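Local coordinates for protein ATP-dependent RNA helicase HrpB (Escherichia coli, PDB 6EUD) that hydrolyses ATP to ADP and phosphate as a DExH-box RNA helicase that also binds single-stranded RNA, at residues A[303-308]-A[540-545]; A[501-506]-A[534-539]. All blocks are in the same frame, centred on the assembly; numbering follows the deposited sequence.

Contact 1: A[303-308]-A[540-545]; sequences PRTGLT and LLQGSA
The hydroxyl OG1 of Thr305 gives its hydrogen to OE1 of Gln542 over 2.7 Å, on a lone pair of the amide oxygen and in the plane of its carbonyl. The same OG1 accepts the backbone N of Leu307 at 3.1 Å, an ST turn. Donating and accepting at once suits a threonine here. Its chi1 of 64° sets OG1 between the backbone N and the carbonyl carbon, where it can meet the glutamine tip to tip. Gln542 reaches across with CG anti to its own N (chi1 -171°) and the chain extended beyond CG. The other end of its amide has partners too: NE2 bonds to the carboxylate of Asp302 and, at 3.3 Å, to the backbone O of the poorly ordered Ser544, which is consistent with OE1 being the atom turned to Thr305.

Thr305 and Gly306 lie in the turn of a beta-hairpin formed by strands 287-302 and 307-314 of the helicase C-terminal domain. That turn meets the end of strand 534-542, which belongs to a separate sheet, consistent with the OB-fold of DEAH/RHA helicases. Beside the polar link, Leu307 CB comes within 3.1 Å of Gln542 OE1, while its branch CD1 packs at 3.7 Å on Leu540 CB and its other branch, CD2, lies 3.9 Å from Leu540 CD1. Branched leucines fill this buried flank, with Met519 and Ala549 also touching Leu307. Arg304 pairs with Asp302 in a salt bridge, its NH2 only loosely near the poorly ordered Ala545.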
loop_
_atom_site.group_PDB
_atom_site.type_symbol
_atom_site.label_atom_id
_atom_site.label_comp_id
_atom_site.label_asym_id
_atom_site.label_seq_id
_atom_site.Cartn_x
_atom_site.Cartn_y
_atom_site.Cartn_z
ATOM N N PRO A 303 -3.166 1.520 4.837
ATOM C CA PRO A 303 -2.136 2.339 5.494
ATOM C C PRO A 303 -2.660 3.180 6.641
ATOM O O PRO A 303 -1.879 3.539 7.506
ATOM C CB PRO A 303 -1.627 3.248 4.369
ATOM C CG PRO A 303 -2.711 3.260 3.375
ATOM C CD PRO A 303 -3.322 1.877 3.423
ATOM N N ARG A 304 -3.949 3.496 6.657
ATOM C CA ARG A 304 -4.480 4.336 7.726
ATOM C C ARG A 304 -4.741 3.537 8.999
ATOM O O ARG A 304 -4.712 4.076 10.102
ATOM C CB ARG A 304 -5.748 5.052 7.258
ATOM C CG ARG A 304 -5.470 6.146 6.207
ATOM C CD ARG A 304 -6.755 6.731 5.616
ATOM N NE ARG A 304 -7.689 5.670 5.242
ATOM C CZ ARG A 304 -7.527 4.844 4.209
ATOM N NH1 ARG A 304 -6.465 4.952 3.417
ATOM N NH2 ARG A 304 -8.432 3.904 3.966
ATOM N N THR A 305 -4.976 2.244 8.855
ATOM C CA THR A 305 -5.208 1.397 10.019
ATOM C C THR A 305 -4.020 0.483 10.324
ATOM O O THR A 305 -3.939 -0.087 11.403
ATOM C CB THR A 305 -6.463 0.519 9.836
ATOM O OG1 THR A 305 -6.265 -0.393 8.748
ATOM C CG2 THR A 305 -7.685 1.378 9.555
ATOM N N GLY A 306 -3.107 0.344 9.369
ATOM C CA GLY A 306 -2.062 -0.660 9.446
ATOM C C GLY A 306 -2.585 -2.081 9.403
ATOM O O GLY A 306 -1.852 -3.008 9.725
ATOM N N LEU A 307 -3.847 -2.267 9.007
ATOM C CA LEU A 307 -4.418 -3.612 8.974
ATOM C C LEU A 307 -4.502 -4.150 7.554
ATOM O O LEU A 307 -4.631 -3.401 6.584
ATOM C CB LEU A 307 -5.800 -3.645 9.633
ATOM C CG LEU A 307 -5.805 -3.317 11.129
ATOM C CD1 LEU A 307 -7.214 -3.483 11.696
ATOM C CD2 LEU A 307 -4.785 -4.177 11.918
ATOM N N THR A 308 -4.380 -5.463 7.441
ATOM C CA THR A 308 -4.620 -6.128 6.183
ATOM C C THR A 308 -5.977 -6.824 6.251
ATOM O O THR A 308 -6.265 -7.557 7.202
ATOM C CB THR A 308 -3.510 -7.140 5.858
ATOM O OG1 THR A 308 -2.247 -6.462 5.853
ATOM C CG2 THR A 308 -3.751 -7.795 4.472
ATOM N N LEU A 540 -6.571 -8.420 14.451
ATOM C CA LEU A 540 -7.776 -7.671 14.100
ATOM C C LEU A 540 -8.279 -7.960 12.698
ATOM O O LEU A 540 -7.509 -7.900 11.730
ATOM C CB LEU A 540 -7.514 -6.170 14.211
ATOM C CG LEU A 540 -7.171 -5.623 15.583
ATOM C CD1 LEU A 540 -6.281 -4.404 15.464
ATOM C CD2 LEU A 540 -8.457 -5.292 16.305
ATOM N N LEU A 541 -9.582 -8.215 12.585
ATOM C CA LEU A 541 -10.217 -8.423 11.285
ATOM C C LEU A 541 -11.047 -7.212 10.859
ATOM O O LEU A 541 -12.165 -7.008 11.332
ATOM C CB LEU A 541 -11.093 -9.680 11.314
ATOM C CG LEU A 541 -11.838 -9.986 10.007
ATOM C CD1 LEU A 541 -10.878 -10.026 8.807
ATOM C CD2 LEU A 541 -12.614 -11.297 10.123
ATOM N N GLN A 542 -10.490 -6.417 9.958
ATOM C CA GLN A 542 -11.149 -5.218 9.447
ATOM C C GLN A 542 -12.244 -5.596 8.466
ATOM O O GLN A 542 -11.963 -6.240 7.456
ATOM C CB GLN A 542 -10.120 -4.306 8.776
ATOM C CG GLN A 542 -10.616 -2.940 8.398
ATOM C CD GLN A 542 -9.474 -1.987 8.070
ATOM O OE1 GLN A 542 -8.341 -2.173 8.521
ATOM N NE2 GLN A 542 -9.766 -0.967 7.273
ATOM N N GLY A 543 -13.484 -5.207 8.781
ATOM C CA GLY A 543 -14.638 -5.466 7.929
ATOM C C GLY A 543 -14.400 -5.056 6.488
ATOM O O GLY A 543 -14.427 -5.889 5.582
ATOM N N SER A 544 -14.170 -3.765 6.281
ATOM C CA SER A 544 -13.609 -3.279 5.028
ATOM C C SER A 544 -13.186 -1.824 5.215
ATOM O O SER A 544 -12.882 -1.413 6.333
ATOM C CB SER A 544 -14.604 -3.419 3.872
ATOM O OG SER A 544 -13.925 -3.591 2.639
ATOM N N ALA A 545 -13.204 -1.056 4.124
ATOM C CA ALA A 545 -12.656 0.307 4.053
ATOM C C ALA A 545 -12.943 1.192 5.265
ATOM O O ALA A 545 -12.160 2.083 5.581
ATOM C CB ALA A 545 -13.167 0.994 2.793
#

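Contact 2: A[501-506]-A[534-539]; sequences DRIARR and WLIAPL. With EDO (1,2-ethanediol), chain C.
Arg505 carries CG anti to its backbone N (chi1 175°), which places CG over one face of the indole beside CB, and runs extended to NE; Trp534 has CG beside its own N (chi1 -73°). Arg505 CB sits 3.8 Å from the centroid of the six-membered ring, nearly on its normal, a CH-pi contact. Arg505 NH1 reaches 3.3 Å from Trp534 CZ2, but the guanidinium stands at 77° to the ring and so is not stacked; NH1 finds its charge partner in Glu533. At the indole's edge, Ile503 CG2 meets Trp534 CZ3 at 3.7 Å. An alanine in place of Trp534 would probably leave the Arg505 methylenes and Ile503 CG2 facing a gap.

Strands 503-506 and 534-542 are antiparallel neighbours in a sheet consistent with the OB-fold of DEAH/RHA helicases: Ala504 N bonds to Leu535 O at 2.7 Å, Leu535 N returns to Ala504 O at 2.8 Å, and Ala537 N bonds to Arg502 O at 2.9 Å. Ala504 CB and Leu535 CB lie 4.3 Å apart, and both residues touch Tyr513. Arg502 passes the Ala537 carbonyl, and its NH1 bonds weakly to Pro538 O. A 1,2-ethanediol, probably from the crystallisation liquor, donates from O2 to Asp501 OD2 (2.9 Å), which also pairs with Arg422. Backbone bonds thus fix the register, while Arg505 combines apolar methylene packing with a charged end.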
loop_
_atom_site.group_PDB
_atom_site.type_symbol
_atom_site.label_atom_id
_atom_site.label_comp_id
_atom_site.label_asym_id
_atom_site.label_seq_id
_atom_site.Cartn_x
_atom_site.Cartn_y
_atom_site.Cartn_z
ATOM N N ASP A 501 -0.112 0.778 18.923
ATOM C CA ASP A 501 -1.206 1.359 18.151
ATOM C C ASP A 501 -2.483 0.518 18.236
ATOM O O ASP A 501 -3.546 0.950 17.772
ATOM C CB ASP A 501 -0.792 1.503 16.687
ATOM C CG ASP A 501 -0.273 0.197 16.104
ATOM O OD1 ASP A 501 0.345 -0.577 16.855
ATOM O OD2 ASP A 501 -0.464 -0.075 14.905
ATOM N N ARG A 502 -2.377 -0.688 18.799
ATOM C CA ARG A 502 -3.547 -1.555 18.894
ATOM C C ARG A 502 -3.985 -1.772 20.333
ATOM O O ARG A 502 -4.764 -2.673 20.611
ATOM C CB ARG A 502 -3.275 -2.890 18.215
ATOM C CG ARG A 502 -2.936 -2.713 16.765
ATOM C CD ARG A 502 -2.667 -4.027 16.085
ATOM N NE ARG A 502 -2.262 -3.804 14.704
ATOM C CZ ARG A 502 -1.808 -4.762 13.911
ATOM N NH1 ARG A 502 -1.684 -6.007 14.366
ATOM N NH2 ARG A 502 -1.469 -4.476 12.668
ATOM N N ILE A 503 -3.474 -0.947 21.241
ATOM C CA ILE A 503 -4.049 -0.805 22.575
ATOM C C ILE A 503 -5.491 -0.321 22.462
ATOM O O ILE A 503 -5.770 0.645 21.754
ATOM C CB ILE A 503 -3.254 0.180 23.409
ATOM C CG1 ILE A 503 -1.882 -0.419 23.739
ATOM C CG2 ILE A 503 -4.041 0.569 24.650
ATOM C CD1 ILE A 503 -0.917 0.551 24.397
ATOM N N ALA A 504 -6.411 -0.993 23.142
ATOM C CA ALA A 504 -7.831 -0.696 22.968
ATOM C C ALA A 504 -8.511 -0.241 24.257
ATOM O O ALA A 504 -8.327 -0.840 25.321
ATOM C CB ALA A 504 -8.531 -1.892 22.420
ATOM N N ARG A 505 -9.293 0.829 24.160
ATOM C CA ARG A 505 -10.066 1.303 25.301
ATOM C C ARG A 505 -11.551 1.212 24.986
ATOM O O ARG A 505 -11.979 1.444 23.843
ATOM C CB ARG A 505 -9.683 2.727 25.672
ATOM C CG ARG A 505 -10.532 3.319 26.779
ATOM C CD ARG A 505 -10.361 4.821 26.853
ATOM N NE ARG A 505 -11.390 5.427 27.688
ATOM C CZ ARG A 505 -11.245 5.701 28.979
ATOM N NH1 ARG A 505 -10.097 5.448 29.592
ATOM N NH2 ARG A 505 -12.247 6.247 29.649
ATOM N N ARG A 506 -12.332 0.832 25.995
ATOM C CA ARG A 506 -13.776 0.710 25.832
ATOM C C ARG A 506 -14.368 2.098 25.650
ATOM O O ARG A 506 -13.964 3.055 26.321
ATOM C CB ARG A 506 -14.415 -0.002 27.031
ATOM C CG ARG A 506 -15.870 -0.410 26.787
ATOM C CD ARG A 506 -16.514 -1.072 28.005
ATOM N NE ARG A 506 -16.850 -0.107 29.045
ATOM C CZ ARG A 506 -18.012 0.541 29.121
ATOM N NH1 ARG A 506 -18.959 0.335 28.212
ATOM N NH2 ARG A 506 -18.225 1.400 30.109
ATOM N N TRP A 534 -9.561 -1.916 29.304
ATOM C CA TRP A 534 -8.325 -1.768 28.537
ATOM C C TRP A 534 -7.769 -3.090 28.028
ATOM O O TRP A 534 -7.566 -4.024 28.804
ATOM C CB TRP A 534 -7.274 -1.059 29.375
ATOM C CG TRP A 534 -7.552 0.370 29.532
ATOM C CD1 TRP A 534 -8.297 0.951 30.509
ATOM C CD2 TRP A 534 -7.088 1.432 28.687
ATOM N NE1 TRP A 534 -8.330 2.313 30.327
ATOM C CE2 TRP A 534 -7.593 2.633 29.216
ATOM C CE3 TRP A 534 -6.292 1.481 27.540
ATOM C CZ2 TRP A 534 -7.328 3.875 28.641
ATOM C CZ3 TRP A 534 -6.029 2.721 26.966
ATOM C CH2 TRP A 534 -6.549 3.898 27.518
ATOM N N LEU A 535 -7.529 -3.157 26.721
ATOM C CA LEU A 535 -6.975 -4.350 26.092
ATOM C C LEU A 535 -5.795 -4.011 25.200
ATOM O O LEU A 535 -5.557 -2.851 24.890
ATOM C CB LEU A 535 -8.030 -5.069 25.254
ATOM C CG LEU A 535 -9.376 -5.393 25.900
ATOM C CD1 LEU A 535 -10.352 -5.899 24.833
ATOM C CD2 LEU A 535 -9.197 -6.405 27.045
ATOM N N ILE A 536 -5.047 -5.034 24.801
ATOM C CA ILE A 536 -4.139 -4.909 23.665
ATOM C C ILE A 536 -4.634 -5.923 22.653
ATOM O O ILE A 536 -4.735 -7.101 22.981
ATOM C CB ILE A 536 -2.664 -5.198 24.020
ATOM C CG1 ILE A 536 -2.217 -4.379 25.230
ATOM C CG2 ILE A 536 -1.791 -4.863 22.827
ATOM C CD1 ILE A 536 -0.801 -4.597 25.597
ATOM N N ALA A 537 -4.978 -5.479 21.451
ATOM C CA ALA A 537 -5.541 -6.384 20.454
ATOM C C ALA A 537 -4.626 -6.528 19.251
ATOM O O ALA A 537 -4.793 -5.829 18.254
ATOM C CB ALA A 537 -6.919 -5.905 20.009
ATOM N N PRO A 538 -3.657 -7.450 19.335
ATOM C CA PRO A 538 -2.722 -7.613 18.220
ATOM C C PRO A 538 -3.377 -8.148 16.939
ATOM O O PRO A 538 -2.962 -7.757 15.852
ATOM C CB PRO A 538 -1.684 -8.604 18.778
ATOM C CG PRO A 538 -2.338 -9.274 19.884
ATOM C CD PRO A 538 -3.274 -8.281 20.490
ATOM N N LEU A 539 -4.380 -9.008 17.064
ATOM C CA LEU A 539 -5.013 -9.602 15.888
ATOM C C LEU A 539 -6.416 -9.033 15.621
ATOM O O LEU A 539 -7.331 -9.163 16.444
ATOM C CB LEU A 539 -5.081 -11.121 16.049
ATOM C CG LEU A 539 -5.153 -11.948 14.771
ATOM C CD1 LEU A 539 -3.993 -11.610 13.865
ATOM C CD2 LEU A 539 -5.146 -13.411 15.124
HETATM C C1 EDO C . 1.301 3.280 13.720
HETATM O O1 EDO C . 1.848 2.943 12.471
HETATM C C2 EDO C . -0.221 3.459 13.604
HETATM O O2 EDO C . -0.874 2.243 13.187
#

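In the fold
From the N terminus, the chain first passes through the ATP-binding domain and enters the helicase C-terminal domain, where 303-308 connects two antiparallel strands. After an excursion of 231 residues, richer in helix than in strand, it returns at 540-545, and contact 1 closes that long loop. Within it, contact 2 closes a much shorter one: 501-506 pairs with 534-539 after an intervening 27 residues that include strands but no helix. Both contacts use strand 534-542, contact 2 inside its sheet and contact 1 where that sheet meets the helicase domain. Their centres are 14 Å apart, and Arg502 bridges them by packing on Leu307 and Leu540.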